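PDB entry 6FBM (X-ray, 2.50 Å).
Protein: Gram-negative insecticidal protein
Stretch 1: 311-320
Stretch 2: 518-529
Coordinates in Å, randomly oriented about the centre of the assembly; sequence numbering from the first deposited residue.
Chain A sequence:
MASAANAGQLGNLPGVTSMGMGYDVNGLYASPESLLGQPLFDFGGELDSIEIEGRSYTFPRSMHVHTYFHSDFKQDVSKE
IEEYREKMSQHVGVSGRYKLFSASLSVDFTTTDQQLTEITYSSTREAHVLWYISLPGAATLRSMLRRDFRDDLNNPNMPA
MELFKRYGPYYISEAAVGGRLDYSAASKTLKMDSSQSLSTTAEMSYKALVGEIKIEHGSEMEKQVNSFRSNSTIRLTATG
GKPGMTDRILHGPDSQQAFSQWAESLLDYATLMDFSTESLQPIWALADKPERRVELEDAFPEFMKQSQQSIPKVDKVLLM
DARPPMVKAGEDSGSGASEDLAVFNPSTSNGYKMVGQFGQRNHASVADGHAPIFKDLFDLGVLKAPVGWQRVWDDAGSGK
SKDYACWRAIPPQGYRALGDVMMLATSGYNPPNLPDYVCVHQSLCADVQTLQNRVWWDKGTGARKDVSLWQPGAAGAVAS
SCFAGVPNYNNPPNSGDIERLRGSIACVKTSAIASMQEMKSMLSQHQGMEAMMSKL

Stretch 1 (311-320) IPKVDKVLLM
Stretch 2, residues 518-529: EMKSMLSQHQGM

Residues 311-317 are loop, extended as far as Val314 and kinked at Asp315 and Val317, and lead into a strand at Leu318-Met320, while 518-529 is the end of a helix followed by an irregular tail. The register fixes their relative direction: CA atoms pair as Leu319 with Met519 (7.1 Å), Val314 with Leu523 (7.7 Å) and Pro312 with His526 (7.4 Å), so one chain ascends in number as the other descends and the two are antiparallel.

Backbone torsions define each partner. From Ile311 to Val314 phi/psi stays extended (-73/133, -66/137, -116/144, -96/95); Asp315 (-81/-28) and Val317 (-110/-5) interrupt this, with Lys316 at -83/92 between them, before beta values return at Leu318 (-109/123), Leu319 (-89/116) and Met320 (-97/140). The helix keeps phi near -60° and psi between -30° and -50° from Glu518 to Leu523. Its i to i+4 bonds include Met522 N to Glu518 O (2.9 Å) and Leu523 N to Met519 O (2.8 Å). Ser524 OG (chi1 79°, p) donates to Ser521 O at 2.9 Å, and His526 N reaches Leu523 O at 3.1 Å. Beyond, His526 (-130/121) and Gln527 (-78/134) are extended, and Gly528 turns with positive phi (76/43).

No hydrogen bond crosses between the stretches, whose contact buries 469 Å² in total. The nearest polar candidate, Lys313 O to His526 NE2 at 3.5 Å, fails on angle; Lys313 O lies closer to His526 CE1, at 3.3 Å.

Apolar packing centres on Val314 (chi1 171°, t). Val314 CG1 meets Met522 CE at 3.8 Å, with Met522 in rotamer t, m, m. Val314 CG2 lies 4.0 Å from Met529 CE (m, t, p) and 4.4 Å from Leu523 CD2 (m, t). Farther along, Leu319 (t, p) points CA-to-CB sideways, but its end comes nearer and Leu319 CD1 touches Met519 CB at 3.8 Å. Lys316 (m, m, t, chi4 91°) adds a looser aliphatic contact: Lys316 CG lies 4.3 Å from Met522 CG.

The aromatic contact is a CH-pi interaction: Val314 CG2 stands 3.8 Å from the centroid of the His526 ring, only 6° off the normal, so the methyl sits squarely over one face. His526 adopts chi1 -74° (m) and chi2 -87°; Pro312 CB, on a C-gamma endo ring, approaches His526 CE1 obliquely at 3.7 Å.

Methyl-to-carbonyl contacts complete the interface. Met519 (t, p, p) directs Met519 CE to 3.3 Å from Lys316 O and 3.6 Å from Leu318 O, placing a slightly polarised S-methyl against two backbone oxygens.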

# COMPACT_ATOMS: atom_id res chain seq x y z
N ILE A 311 6.18 -48.88 11.17
CA ILE A 311 5.47 -48.14 12.20
C ILE A 311 5.03 -49.17 13.21
O ILE A 311 4.53 -50.24 12.82
CB ILE A 311 4.24 -47.40 11.62
CG1 ILE A 311 4.65 -46.43 10.50
CG2 ILE A 311 3.46 -46.68 12.72
CD1 ILE A 311 5.68 -45.39 10.88
N PRO A 312 5.24 -48.91 14.51
CA PRO A 312 4.74 -49.84 15.51
C PRO A 312 3.20 -49.90 15.53
O PRO A 312 2.55 -48.85 15.44
CB PRO A 312 5.31 -49.30 16.83
CG PRO A 312 5.70 -47.88 16.56
CD PRO A 312 6.09 -47.85 15.10
N LYS A 313 2.64 -51.11 15.62
CA LYS A 313 1.19 -51.30 15.57
C LYS A 313 0.64 -51.86 16.87
O LYS A 313 1.29 -52.67 17.53
CB LYS A 313 0.83 -52.25 14.42
CG LYS A 313 1.31 -51.83 13.04
CD LYS A 313 0.80 -50.45 12.64
CE LYS A 313 -0.73 -50.34 12.65
NZ LYS A 313 -1.22 -49.23 11.81
N VAL A 314 -0.57 -51.42 17.22
CA VAL A 314 -1.36 -51.97 18.31
C VAL A 314 -2.30 -52.95 17.63
O VAL A 314 -3.35 -52.58 17.13
CB VAL A 314 -2.15 -50.86 19.03
CG1 VAL A 314 -3.15 -51.45 20.02
CG2 VAL A 314 -1.18 -49.94 19.75
N ASP A 315 -1.90 -54.22 17.60
CA ASP A 315 -2.75 -55.32 17.12
C ASP A 315 -3.75 -55.80 18.18
O ASP A 315 -4.83 -56.30 17.82
CB ASP A 315 -1.86 -56.48 16.67
CG ASP A 315 -1.00 -56.13 15.48
OD1 ASP A 315 -1.55 -55.72 14.44
OD2 ASP A 315 0.22 -56.31 15.58
N LYS A 316 -3.41 -55.64 19.45
CA LYS A 316 -4.23 -56.10 20.55
C LYS A 316 -5.30 -55.04 20.81
O LYS A 316 -5.08 -54.10 21.59
CB LYS A 316 -3.37 -56.34 21.80
CG LYS A 316 -2.17 -57.28 21.63
CD LYS A 316 -2.54 -58.70 21.92
CE LYS A 316 -1.51 -59.73 21.46
NZ LYS A 316 -0.51 -60.04 22.52
N VAL A 317 -6.46 -55.19 20.17
CA VAL A 317 -7.50 -54.15 20.23
C VAL A 317 -8.74 -54.50 21.00
O VAL A 317 -9.62 -53.64 21.19
CB VAL A 317 -7.92 -53.70 18.82
CG1 VAL A 317 -6.75 -53.00 18.15
CG2 VAL A 317 -8.44 -54.88 17.96
N LEU A 318 -8.83 -55.74 21.48
CA LEU A 318 -9.91 -56.16 22.35
C LEU A 318 -9.35 -56.35 23.73
O LEU A 318 -8.43 -57.13 23.94
CB LEU A 318 -10.54 -57.43 21.82
CG LEU A 318 -11.32 -57.30 20.52
CD1 LEU A 318 -11.82 -58.65 20.02
CD2 LEU A 318 -12.49 -56.33 20.67
N LEU A 319 -9.94 -55.63 24.67
CA LEU A 319 -9.62 -55.76 26.07
C LEU A 319 -10.52 -56.84 26.62
O LEU A 319 -11.74 -56.69 26.65
CB LEU A 319 -9.88 -54.42 26.74
CG LEU A 319 -9.52 -54.20 28.20
CD1 LEU A 319 -8.05 -54.46 28.47
CD2 LEU A 319 -9.92 -52.78 28.58
N MET A 320 -9.90 -57.94 27.06
CA MET A 320 -10.62 -59.09 27.62
C MET A 320 -10.68 -59.08 29.16
O MET A 320 -9.70 -58.76 29.86
CB MET A 320 -9.96 -60.38 27.18
CG MET A 320 -10.77 -61.61 27.46
SD MET A 320 -10.08 -63.07 26.65
CE MET A 320 -8.51 -63.26 27.51
N GLU A 518 -1.94 -57.31 30.33
CA GLU A 518 -1.24 -57.41 29.02
C GLU A 518 -1.41 -56.12 28.17
O GLU A 518 -0.50 -55.74 27.44
CB GLU A 518 -1.71 -58.63 28.21
CG GLU A 518 -1.17 -59.99 28.69
CD GLU A 518 -2.02 -61.20 28.24
OE1 GLU A 518 -3.02 -61.06 27.48
OE2 GLU A 518 -1.66 -62.34 28.62
N MET A 519 -2.58 -55.48 28.28
CA MET A 519 -2.89 -54.25 27.56
C MET A 519 -2.07 -53.09 28.10
O MET A 519 -1.47 -52.37 27.30
CB MET A 519 -4.40 -53.90 27.60
CG MET A 519 -4.88 -52.82 26.61
SD MET A 519 -4.78 -53.32 24.86
CE MET A 519 -6.27 -54.27 24.63
N LYS A 520 -2.06 -52.89 29.43
CA LYS A 520 -1.18 -51.90 30.08
C LYS A 520 0.27 -52.03 29.60
O LYS A 520 0.89 -51.04 29.19
CB LYS A 520 -1.19 -52.04 31.61
CG LYS A 520 -2.17 -51.16 32.38
CD LYS A 520 -1.57 -50.62 33.71
CE LYS A 520 -2.52 -49.69 34.44
NZ LYS A 520 -3.74 -50.37 34.98
N SER A 521 0.77 -53.26 29.64
CA SER A 521 2.16 -53.55 29.28
C SER A 521 2.44 -53.29 27.79
O SER A 521 3.43 -52.62 27.44
CB SER A 521 2.51 -55.00 29.67
OG SER A 521 3.80 -55.37 29.20
N MET A 522 1.57 -53.81 26.92
CA MET A 522 1.64 -53.58 25.46
C MET A 522 1.58 -52.09 25.12
O MET A 522 2.40 -51.61 24.35
CB MET A 522 0.51 -54.35 24.76
CG MET A 522 0.50 -54.31 23.23
SD MET A 522 -0.12 -52.80 22.48
CE MET A 522 -1.69 -52.55 23.30
N LEU A 523 0.64 -51.36 25.72
CA LEU A 523 0.50 -49.91 25.49
C LEU A 523 1.64 -49.04 26.02
O LEU A 523 1.89 -47.96 25.44
CB LEU A 523 -0.79 -49.37 26.12
CG LEU A 523 -2.12 -49.58 25.40
CD1 LEU A 523 -3.23 -48.81 26.12
CD2 LEU A 523 -2.04 -49.14 23.95
N SER A 524 2.30 -49.46 27.10
CA SER A 524 3.41 -48.69 27.67
C SER A 524 4.63 -48.65 26.72
O SER A 524 5.49 -47.79 26.90
CB SER A 524 3.82 -49.24 29.05
OG SER A 524 4.64 -50.41 28.91
N GLN A 525 4.70 -49.56 25.74
CA GLN A 525 5.72 -49.54 24.69
C GLN A 525 5.30 -48.76 23.39
O GLN A 525 5.90 -48.98 22.32
CB GLN A 525 6.11 -50.96 24.31
CG GLN A 525 6.37 -51.89 25.47
CD GLN A 525 6.93 -53.23 24.97
OE1 GLN A 525 6.24 -54.28 24.95
NE2 GLN A 525 8.20 -53.21 24.56
N HIS A 526 4.27 -47.92 23.48
CA HIS A 526 3.79 -47.13 22.34
C HIS A 526 3.68 -45.67 22.80
O HIS A 526 2.95 -45.37 23.74
CB HIS A 526 2.41 -47.62 21.82
CG HIS A 526 2.47 -48.91 21.04
ND1 HIS A 526 2.72 -48.95 19.69
CD2 HIS A 526 2.26 -50.19 21.42
CE1 HIS A 526 2.70 -50.22 19.30
NE2 HIS A 526 2.43 -50.99 20.33
N GLN A 527 4.42 -44.79 22.12
CA GLN A 527 4.58 -43.41 22.60
C GLN A 527 3.32 -42.60 22.29
O GLN A 527 2.76 -42.72 21.20
CB GLN A 527 5.89 -42.76 22.11
CG GLN A 527 5.98 -42.29 20.66
CD GLN A 527 6.77 -43.29 19.77
OE1 GLN A 527 6.51 -44.50 19.82
NE2 GLN A 527 7.73 -42.79 18.96
N GLY A 528 2.84 -41.84 23.28
CA GLY A 528 1.71 -40.93 23.12
C GLY A 528 0.34 -41.57 23.07
O GLY A 528 -0.50 -41.18 22.25
N MET A 529 0.11 -42.55 23.97
CA MET A 529 -1.17 -43.27 24.04
C MET A 529 -1.65 -43.44 25.49
O MET A 529 -2.09 -42.46 26.10
CB MET A 529 -1.06 -44.62 23.29
CG MET A 529 -0.82 -44.47 21.78
SD MET A 529 -1.05 -45.94 20.71
CE MET A 529 -2.68 -46.57 21.19